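Local coordinates for protein prolyl oligopeptidase (Galerina marginata, PDB 5N4B) that cleaves peptides after proline and joins peptide ends into macrocycles during amanitin toxin biosynthesis, working as a serine peptidase of the prolyl oligopeptidase family, at residues V709-A712 / A713-W716; S182-S185 / V186-V190; C367-E370 / E371-V374; K199-K202 / F203-I206. The protein carries 1 engineered substitution. All coordinates share one frame; numbering follows the deposited sequence. Where two conformers were deposited one is given.

Contact 1: residues V709-A712 / A713-W716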
loop_
_atom_site.group_PDB
_atom_site.type_symbol
_atom_site.label_atom_id
_atom_site.label_comp_id
_atom_site.label_asym_id
_atom_site.label_seq_id
_atom_site.Cartn_x
_atom_site.Cartn_y
_atom_site.Cartn_z
ATOM N N VAL A 709 8.147 8.475 -14.281
ATOM C CA VAL A 709 8.190 7.998 -15.674
ATOM C C VAL A 709 9.595 7.594 -16.061
ATOM O O VAL A 709 9.808 6.532 -16.687
ATOM C CB VAL A 709 7.614 9.079 -16.606
ATOM C CG1 VAL A 709 7.951 8.747 -18.067
ATOM C CG2 VAL A 709 6.100 9.224 -16.390
ATOM N N LYS A 710 10.579 8.414 -15.699
ATOM C CA LYS A 710 11.959 8.121 -16.028
ATOM C C LYS A 710 12.390 6.829 -15.366
ATOM O O LYS A 710 13.016 5.972 -16.008
ATOM C CB LYS A 710 12.832 9.299 -15.582
ATOM C CG LYS A 710 14.260 9.256 -16.093
ATOM C CD LYS A 710 15.231 8.477 -15.208
ATOM C CE LYS A 710 16.679 8.580 -15.738
ATOM N NZ LYS A 710 17.614 7.752 -14.919
ATOM N N ASP A 711 12.034 6.649 -14.099
ATOM C CA ASP A 711 12.406 5.434 -13.384
ATOM C C ASP A 711 11.708 4.214 -13.968
ATOM O O ASP A 711 12.324 3.149 -14.065
ATOM C CB ASP A 711 12.086 5.555 -11.902
ATOM C CG ASP A 711 13.067 6.476 -11.150
ATOM O OD1 ASP A 711 14.165 6.796 -11.667
ATOM O OD2 ASP A 711 12.625 6.949 -10.062
ATOM N N ALA A 712 10.445 4.339 -14.401
ATOM C CA ALA A 712 9.763 3.219 -15.033
ATOM C C ALA A 712 10.461 2.826 -16.333
ATOM O O ALA A 712 10.643 1.635 -16.624
ATOM C CB ALA A 712 8.293 3.572 -15.281
ATOM N N ALA A 713 10.860 3.806 -17.133
ATOM C CA ALA A 713 11.550 3.482 -18.369
ATOM C C ALA A 713 12.872 2.769 -18.104
ATOM O O ALA A 713 13.238 1.832 -18.822
ATOM C CB ALA A 713 11.763 4.752 -19.182
ATOM N N ASP A 714 13.615 3.203 -17.087
ATOM C CA ASP A 714 14.868 2.520 -16.737
ATOM C C ASP A 714 14.603 1.071 -16.333
ATOM O O ASP A 714 15.307 0.161 -16.774
ATOM C CB ASP A 714 15.526 3.217 -15.551
ATOM C CG ASP A 714 16.281 4.487 -15.894
ATOM O OD1 ASP A 714 16.460 4.783 -17.069
ATOM O OD2 ASP A 714 16.707 5.199 -14.930
ATOM N N LYS A 715 13.604 0.853 -15.488
ATOM C CA LYS A 715 13.311 -0.482 -14.967
ATOM C C LYS A 715 12.875 -1.426 -16.079
ATOM O O LYS A 715 13.435 -2.518 -16.258
ATOM C CB LYS A 715 12.201 -0.410 -13.908
ATOM C CG LYS A 715 11.577 -1.705 -13.574
ATOM C CD LYS A 715 10.706 -1.573 -12.336
ATOM C CE LYS A 715 9.386 -1.032 -12.629
ATOM N NZ LYS A 715 8.404 -1.546 -11.564
ATOM N N TRP A 716 11.859 -1.010 -16.844
ATOM C CA TRP A 716 11.314 -1.893 -17.865
ATOM C C TRP A 716 12.270 -2.003 -19.046
ATOM O O TRP A 716 12.354 -3.058 -19.685
ATOM C CB TRP A 716 9.911 -1.438 -18.297
ATOM C CG TRP A 716 8.915 -1.442 -17.181
ATOM C CD1 TRP A 716 8.169 -0.376 -16.740
ATOM C CD2 TRP A 716 8.569 -2.546 -16.338
ATOM N NE1 TRP A 716 7.380 -0.761 -15.688
ATOM C CE2 TRP A 716 7.620 -2.079 -15.401
ATOM C CE3 TRP A 716 8.976 -3.879 -16.283
ATOM C CZ2 TRP A 716 7.056 -2.904 -14.426
ATOM C CZ3 TRP A 716 8.423 -4.697 -15.313
ATOM C CH2 TRP A 716 7.470 -4.214 -14.403
HETATM O O HOH W 1 14.738 6.718 -18.252
#

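Contact 2: residues S182-S185 / V186-V190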
loop_
_atom_site.group_PDB
_atom_site.type_symbol
_atom_site.label_atom_id
_atom_site.label_comp_id
_atom_site.label_asym_id
_atom_site.label_seq_id
_atom_site.Cartn_x
_atom_site.Cartn_y
_atom_site.Cartn_z
ATOM N N SER A 182 -5.240 27.698 -3.487
ATOM C CA SER A 182 -5.001 27.585 -4.918
ATOM C C SER A 182 -3.883 28.535 -5.287
ATOM O O SER A 182 -3.466 29.364 -4.489
ATOM C CB SER A 182 -6.247 27.946 -5.681
ATOM O OG SER A 182 -6.496 29.358 -5.490
ATOM N N GLN A 183 -3.385 28.406 -6.519
ATOM C CA GLN A 183 -2.384 29.356 -6.984
ATOM C C GLN A 183 -2.910 30.785 -6.891
ATOM O O GLN A 183 -2.170 31.706 -6.489
ATOM C CB GLN A 183 -2.026 29.075 -8.444
ATOM C CG GLN A 183 -1.346 27.778 -8.681
ATOM C CD GLN A 183 0.097 27.847 -8.268
ATOM O OE1 GLN A 183 0.555 28.863 -7.739
ATOM N NE2 GLN A 183 0.829 26.776 -8.518
ATOM N N ALA A 184 -4.194 30.975 -7.217
ATOM C CA ALA A 184 -4.780 32.313 -7.146
ATOM C C ALA A 184 -4.849 32.807 -5.716
ATOM O O ALA A 184 -4.464 33.942 -5.410
ATOM C CB ALA A 184 -6.163 32.339 -7.789
ATOM N N SER A 185 -5.297 31.954 -4.799
ATOM C CA SER A 185 -5.490 32.412 -3.432
ATOM C C SER A 185 -4.182 32.751 -2.770
ATOM O O SER A 185 -4.121 33.722 -1.999
ATOM C CB SER A 185 -6.266 31.368 -2.614
ATOM O OG SER A 185 -5.441 30.285 -2.237
ATOM N N VAL A 186 -3.114 31.994 -3.038
ATOM C CA VAL A 186 -1.805 32.279 -2.467
ATOM C C VAL A 186 -1.261 33.590 -3.039
ATOM O O VAL A 186 -0.627 34.375 -2.325
ATOM C CB VAL A 186 -0.839 31.101 -2.708
ATOM C CG1 VAL A 186 0.545 31.449 -2.281
ATOM C CG2 VAL A 186 -1.310 29.815 -1.980
ATOM N N ALA A 187 -1.444 33.832 -4.336
ATOM C CA ALA A 187 -0.950 35.091 -4.900
ATOM C C ALA A 187 -1.693 36.286 -4.316
ATOM O O ALA A 187 -1.107 37.356 -4.106
ATOM C CB ALA A 187 -1.125 35.038 -6.404
ATOM N N GLN A 188 -2.968 36.135 -4.057
ATOM C CA GLN A 188 -3.864 37.228 -3.718
ATOM C C GLN A 188 -3.946 37.536 -2.232
ATOM O O GLN A 188 -4.471 38.598 -1.866
ATOM C CB GLN A 188 -5.250 36.945 -4.299
ATOM C CG GLN A 188 -5.214 37.041 -5.800
ATOM C CD GLN A 188 -6.383 36.391 -6.495
ATOM O OE1 GLN A 188 -7.399 36.095 -5.899
ATOM N NE2 GLN A 188 -6.224 36.163 -7.780
ATOM N N GLY A 189 -3.463 36.661 -1.366
ATOM C CA GLY A 189 -3.626 36.891 0.053
ATOM C C GLY A 189 -2.892 35.864 0.874
ATOM O O GLY A 189 -2.038 35.126 0.381
ATOM N N VAL A 190 -3.247 35.819 2.150
ATOM C CA VAL A 190 -2.599 34.897 3.076
ATOM C C VAL A 190 -3.167 33.508 2.834
ATOM O O VAL A 190 -4.134 33.336 2.091
ATOM C CB VAL A 190 -2.798 35.334 4.538
ATOM C CG1 VAL A 190 -2.162 36.706 4.765
ATOM C CG2 VAL A 190 -4.295 35.343 4.909
HETATM O O HOH W 2 -4.367 31.015 0.171
#

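Contact 3: residues C367-E370 / E371-V374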
loop_
_atom_site.group_PDB
_atom_site.type_symbol
_atom_site.label_atom_id
_atom_site.label_comp_id
_atom_site.label_asym_id
_atom_site.label_seq_id
_atom_site.Cartn_x
_atom_site.Cartn_y
_atom_site.Cartn_z
ATOM N N CYS A 367 -22.190 0.580 6.060
ATOM C CA CYS A 367 -23.604 0.842 6.206
ATOM C C CYS A 367 -23.974 2.022 5.316
ATOM O O CYS A 367 -23.244 3.024 5.287
ATOM C CB CYS A 367 -23.884 1.186 7.664
ATOM S SG CYS A 367 -25.605 1.530 8.074
ATOM N N ALA A 368 -25.080 1.900 4.621
ATOM C CA ALA A 368 -25.538 2.883 3.648
ATOM C C ALA A 368 -27.011 3.166 3.850
ATOM O O ALA A 368 -27.814 2.276 4.187
ATOM C CB ALA A 368 -25.321 2.394 2.223
ATOM N N ASN A 369 -27.388 4.413 3.603
ATOM C CA ASN A 369 -28.795 4.816 3.692
ATOM C C ASN A 369 -29.382 4.380 5.029
ATOM O O ASN A 369 -30.485 3.818 5.094
ATOM C CB ASN A 369 -29.623 4.292 2.519
ATOM C CG ASN A 369 -31.020 4.894 2.447
ATOM O OD1 ASN A 369 -31.231 6.038 2.858
ATOM N ND2 ASN A 369 -31.977 4.124 1.900
ATOM N N GLU A 370 -28.613 4.623 6.078
ATOM C CA GLU A 370 -28.952 4.393 7.478
ATOM C C GLU A 370 -29.076 2.940 7.921
ATOM O O GLU A 370 -28.682 2.636 9.051
ATOM C CB GLU A 370 -30.217 5.136 7.900
ATOM C CG GLU A 370 -30.083 6.681 7.874
ATOM C CD GLU A 370 -29.173 7.311 8.967
ATOM O OE1 GLU A 370 -28.318 6.644 9.593
ATOM O OE2 GLU A 370 -29.293 8.550 9.172
ATOM N N GLU A 371 -29.617 2.057 7.081
ATOM C CA GLU A 371 -29.998 0.727 7.550
ATOM C C GLU A 371 -29.519 -0.416 6.667
ATOM O O GLU A 371 -29.693 -1.582 7.055
ATOM C CB GLU A 371 -31.521 0.636 7.711
ATOM C CG GLU A 371 -32.314 0.753 6.480
ATOM C CD GLU A 371 -33.805 0.472 6.749
ATOM O OE1 GLU A 371 -34.394 1.209 7.577
ATOM O OE2 GLU A 371 -34.348 -0.502 6.168
ATOM N N TYR A 372 -28.991 -0.134 5.489
ATOM C CA TYR A 372 -28.543 -1.155 4.556
ATOM C C TYR A 372 -27.048 -1.374 4.725
ATOM O O TYR A 372 -26.320 -0.576 5.316
ATOM C CB TYR A 372 -28.824 -0.762 3.107
ATOM C CG TYR A 372 -30.262 -0.661 2.708
ATOM C CD1 TYR A 372 -31.013 0.435 3.046
ATOM C CD2 TYR A 372 -30.851 -1.683 1.995
ATOM C CE1 TYR A 372 -32.375 0.509 2.665
ATOM C CE2 TYR A 372 -32.183 -1.626 1.596
ATOM C CZ TYR A 372 -32.941 -0.522 1.943
ATOM O OH TYR A 372 -34.278 -0.419 1.567
ATOM N N PHE A 373 -26.576 -2.481 4.190
ATOM C CA PHE A 373 -25.152 -2.780 4.209
ATOM C C PHE A 373 -24.701 -3.124 2.806
ATOM O O PHE A 373 -25.380 -3.853 2.094
ATOM C CB PHE A 373 -24.816 -3.913 5.171
ATOM C CG PHE A 373 -25.163 -3.607 6.588
ATOM C CD1 PHE A 373 -24.240 -2.973 7.392
ATOM C CD2 PHE A 373 -26.405 -3.891 7.082
ATOM C CE1 PHE A 373 -24.538 -2.656 8.699
ATOM C CE2 PHE A 373 -26.695 -3.583 8.405
ATOM C CZ PHE A 373 -25.793 -2.978 9.203
ATOM N N VAL A 374 -23.549 -2.597 2.404
ATOM C CA VAL A 374 -22.905 -2.919 1.129
ATOM C C VAL A 374 -21.662 -3.717 1.482
ATOM O O VAL A 374 -20.890 -3.307 2.350
ATOM C CB VAL A 374 -22.574 -1.661 0.317
ATOM C CG1 VAL A 374 -22.065 -2.015 -1.068
ATOM C CG2 VAL A 374 -23.791 -0.718 0.218
#

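Contact 4: residues K199-K202 / F203-I206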
loop_
_atom_site.group_PDB
_atom_site.type_symbol
_atom_site.label_atom_id
_atom_site.label_comp_id
_atom_site.label_asym_id
_atom_site.label_seq_id
_atom_site.Cartn_x
_atom_site.Cartn_y
_atom_site.Cartn_z
ATOM N N LYS A 199 1.509 18.707 15.164
ATOM C CA LYS A 199 2.753 18.070 14.760
ATOM C C LYS A 199 2.828 16.634 15.270
ATOM O O LYS A 199 2.069 16.184 16.150
ATOM C CB LYS A 199 3.936 18.867 15.310
ATOM C CG LYS A 199 4.050 20.245 14.620
ATOM C CD LYS A 199 5.220 21.066 15.161
ATOM C CE LYS A 199 6.575 20.405 14.871
ATOM N NZ LYS A 199 6.992 20.334 13.444
ATOM N N TRP A 200 3.774 15.897 14.685
ATOM C CA TRP A 200 4.205 14.584 15.157
ATOM C C TRP A 200 3.215 13.477 14.834
ATOM O O TRP A 200 3.209 12.427 15.449
ATOM C CB TRP A 200 4.569 14.601 16.666
ATOM C CG TRP A 200 5.532 15.715 16.968
ATOM C CD1 TRP A 200 5.265 16.863 17.652
ATOM C CD2 TRP A 200 6.882 15.797 16.559
ATOM N NE1 TRP A 200 6.369 17.655 17.684
ATOM C CE2 TRP A 200 7.379 17.035 17.010
ATOM C CE3 TRP A 200 7.732 14.946 15.849
ATOM C CZ2 TRP A 200 8.708 17.428 16.810
ATOM C CZ3 TRP A 200 9.029 15.353 15.618
ATOM C CH2 TRP A 200 9.505 16.589 16.111
ATOM N N PHE A 201 2.394 13.697 13.805
ATOM C CA PHE A 201 1.342 12.780 13.403
ATOM C C PHE A 201 1.915 11.673 12.528
ATOM O O PHE A 201 2.651 11.931 11.555
ATOM C CB PHE A 201 0.288 13.577 12.621
ATOM C CG PHE A 201 -0.743 12.744 11.869
ATOM C CD1 PHE A 201 -1.523 11.845 12.523
ATOM C CD2 PHE A 201 -0.947 12.919 10.516
ATOM C CE1 PHE A 201 -2.469 11.075 11.825
ATOM C CE2 PHE A 201 -1.902 12.194 9.828
ATOM C CZ PHE A 201 -2.669 11.290 10.483
ATOM N N LYS A 202 1.548 10.430 12.829
ATOM C CA LYS A 202 2.004 9.309 12.035
ATOM C C LYS A 202 1.202 8.060 12.374
ATOM O O LYS A 202 0.827 7.854 13.527
ATOM C CB LYS A 202 3.494 9.035 12.323
ATOM C CG LYS A 202 4.275 8.263 11.274
ATOM C CD LYS A 202 5.745 8.162 11.663
ATOM C CE LYS A 202 6.547 7.639 10.532
ATOM N NZ LYS A 202 8.029 7.718 10.830
ATOM N N PHE A 203 0.962 7.231 11.354
ATOM C CA PHE A 203 0.440 5.859 11.486
ATOM C C PHE A 203 -0.987 5.771 12.015
ATOM O O PHE A 203 -1.360 4.761 12.625
ATOM C CB PHE A 203 1.380 4.947 12.295
ATOM C CG PHE A 203 2.749 4.743 11.687
ATOM C CD1 PHE A 203 2.900 4.517 10.342
ATOM C CD2 PHE A 203 3.877 4.758 12.482
ATOM C CE1 PHE A 203 4.176 4.303 9.817
ATOM C CE2 PHE A 203 5.147 4.526 11.953
ATOM C CZ PHE A 203 5.266 4.323 10.602
ATOM N N SER A 204 -1.821 6.766 11.782
ATOM C CA SER A 204 -3.257 6.603 11.995
ATOM C C SER A 204 -4.015 7.430 10.969
ATOM O O SER A 204 -3.433 8.173 10.190
ATOM C CB SER A 204 -3.703 6.974 13.428
ATOM O OG SER A 204 -3.915 8.390 13.606
ATOM N N THR A 205 -5.326 7.241 10.978
ATOM C CA THR A 205 -6.260 8.097 10.260
ATOM C C THR A 205 -6.541 9.364 11.085
ATOM O O THR A 205 -6.148 9.472 12.251
ATOM C CB THR A 205 -7.565 7.311 10.015
ATOM O OG1 THR A 205 -7.996 6.705 11.231
ATOM C CG2 THR A 205 -7.332 6.228 8.960
ATOM N N ILE A 206 -7.237 10.314 10.461
ATOM C CA ILE A 206 -7.806 11.476 11.141
ATOM C C ILE A 206 -9.285 11.191 11.332
ATOM O O ILE A 206 -10.009 10.992 10.342
ATOM C CB ILE A 206 -7.608 12.747 10.307
ATOM C CG1 ILE A 206 -6.121 13.079 10.144
ATOM C CG2 ILE A 206 -8.380 13.913 10.872
ATOM C CD1 ILE A 206 -5.816 14.119 9.177
#

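Contact 1: residues V709-A712 / A713-W716
One turn of the C-terminal helix 705-722 of the alpha/beta-hydrolase domain joins Lys710 to Asp714 by an i to i+4 salt bridge. Lys710 NZ lies 2.7 Å from Asp714 OD2 and uses the syn lone pair of that oxygen. The lysine leaves its backbone with CG anti to N, then bends at chi2 (-88°), which swings the rest of the chain along the helix so that CD and CE also pass close to the carboxylate; a long flexible residue suits this reach. The other oxygen is held differently: a water donates to Asp714 OD1 at 2.8 Å and to Lys710 O at 2.9 Å, tying side chain to backbone. Lys691, on the edge strand 688-693 of the central sheet, salt-bridges both Asp714 and Asp711, and its charge probably offsets the closeness of the two acids; Asp711 OD1 and Asp714 OD2 are 4.4 Å apart. Small alanines suit the flanks where other helices come close: Ala713 packs on Ile69 and Ala73 of helix 68-80, while Ala712 meets Ile511 of helix 510-519. The nearly straight bond from Trp716 N to Ala712 O measures 2.9 Å (174° at the hydrogen). Between these two residues' neighbours on the helix, Lys715 sends its ammonium to Glu602 and Asn575.

Contact 2: residues S182-S185 / V186-V190
Gln188 keeps CG beside its own backbone N (chi1 -69°), and from there the chain, extended beyond CG, lies against the backbone one turn back, with CG 3.2 Å from Ala184 O and NE2 3.8 Å from Ala184 CB. At the start of the helix chi1 is 68° in Ser182 and 77° in Ser185, which sets each serine hydroxyl between its own backbone N and carbonyl carbon, within reach of the other's main chain. Ser185 N donates to Ser182 OG at 2.9 Å, and Ser182 N donates to Ser185 OG, also at 2.9 Å. A short polar side chain suits both places, since the hydroxyl can stay close to the backbone. Ser185 OG has further partners: Pro180 O, and a water 2.7 Å from Ser185 OG that also donates to Val190 O, linking the start of the helix to the chain leaving it. Val186 N closes the first turn on Ser182 O at 3.0 Å, and the valine's side chain also packs on Val137 and Leu181. Gly189 then leaves helical geometry, its N making a weak bond to Ser185 O. The reciprocal serine bonds are a capping box, with Ser182 as N-cap of the short surface helix 183-188 of the beta-propeller domain.

Contact 3: residues C367-E370 / E371-V374
Strands 361-368 and 372-379 run antiparallel into a tight turn, where Ala368 and Tyr372 form a hydrogen-bonded pair (Ala368 N to Tyr372 O 2.9 Å, Tyr372 N to Ala368 O 3.0 Å) and Cys367 and Phe373 a non-hydrogen-bonded one. Asn369, Glu370 and Glu371 make the loop; the first two have positive phi, which asparagine tolerates better than most residues. The amide of Asn369 and the ring of Tyr372 lie side by side and point the same way, their planes only 6° apart; ND2 comes 3.7 Å from Tyr372 CE1. The asparagine's CG is anti to its N (chi1 -170°), which carries the amide out along the ring. On the other side of the sheet Cys367 turns its sulfur toward Phe373, SG standing 4.8 Å from the ring centroid in an oblique sulfur-aromatic contact, while CB of Cys367 touches CE1 of Phe373 at 4.0 Å. The small, polarisable cysteine fits beside the large ring in this buried position. Ala368 CB meets Val374 CG2, also at 4.0 Å, on the Tyr372 side. This hairpin belongs to one four-stranded propeller blade and lies between its neighbours: Phe373 packs on Ile318 and Thr319 of strand 315-321 and on the rings of Tyr326 and Phe353, whereas Ala368 and Val374 meet Phe417 of strand 416-423. Strand 382-388 continues the sheet beyond Phe373, through Tyr388.

Contact 4: residues K199-K202 / F203-I206
Lys202 and Phe203 lie side by side and point the same way, with the lysine's methylenes spread over one face of the phenyl ring. CG stands 3.8 Å from the Phe203 ring centroid, only 11° off the ring normal, a CH-pi contact; farther out, CE is 3.6 Å from Phe203 CZ. The lysine chain is extended throughout, with CG anti to the backbone N (chi1 -159°), and its length lets it cross the ring while the ammonium reaches beyond to Asp168 O and the carboxylate of Asp232. The edge of Phe201 receives Ser204 OG in the ring plane, 3.5 Å from CE1, and its CZ lies 3.2 Å from Ser204 O. Ile206 crosses Phe201 at about a right angle, placing CG1 3.9 Å from CZ, an apolar match for a buried ring. Lys202 also comes within about 4 Å, side chain to side chain, of the catalytic His699, whose ring meets that of Phe203 steeply. After a G1 beta bulge at Trp200 and Phe201, opposite Ser170, the chain runs from edge strand 198-201 of one propeller blade toward strand 207-208 of the next, Phe201 and Ile206 packing on Ile172 of strand 170-176 and on strand 214-219.

From the N terminus the chain reaches contact 2 first, a short helix, 183-188, and the residues leaving it, between strands 170-176 and 198-201 of one propeller blade. Contact 4 follows, at the crossing from strand 198-201 into the next blade, where the propeller faces the catalytic domain. Contact 3 closes the turn of a hairpin in a later blade, its centre 29 Å from that of contact 4. Contact 1 comes last, on helix 705-722 after the final sheet strand of the hydrolase domain, with its centre 44 Å from that of contact 3 and on the opposite side of the chain's centre. All four are local and in series, so none nests within or crosses another.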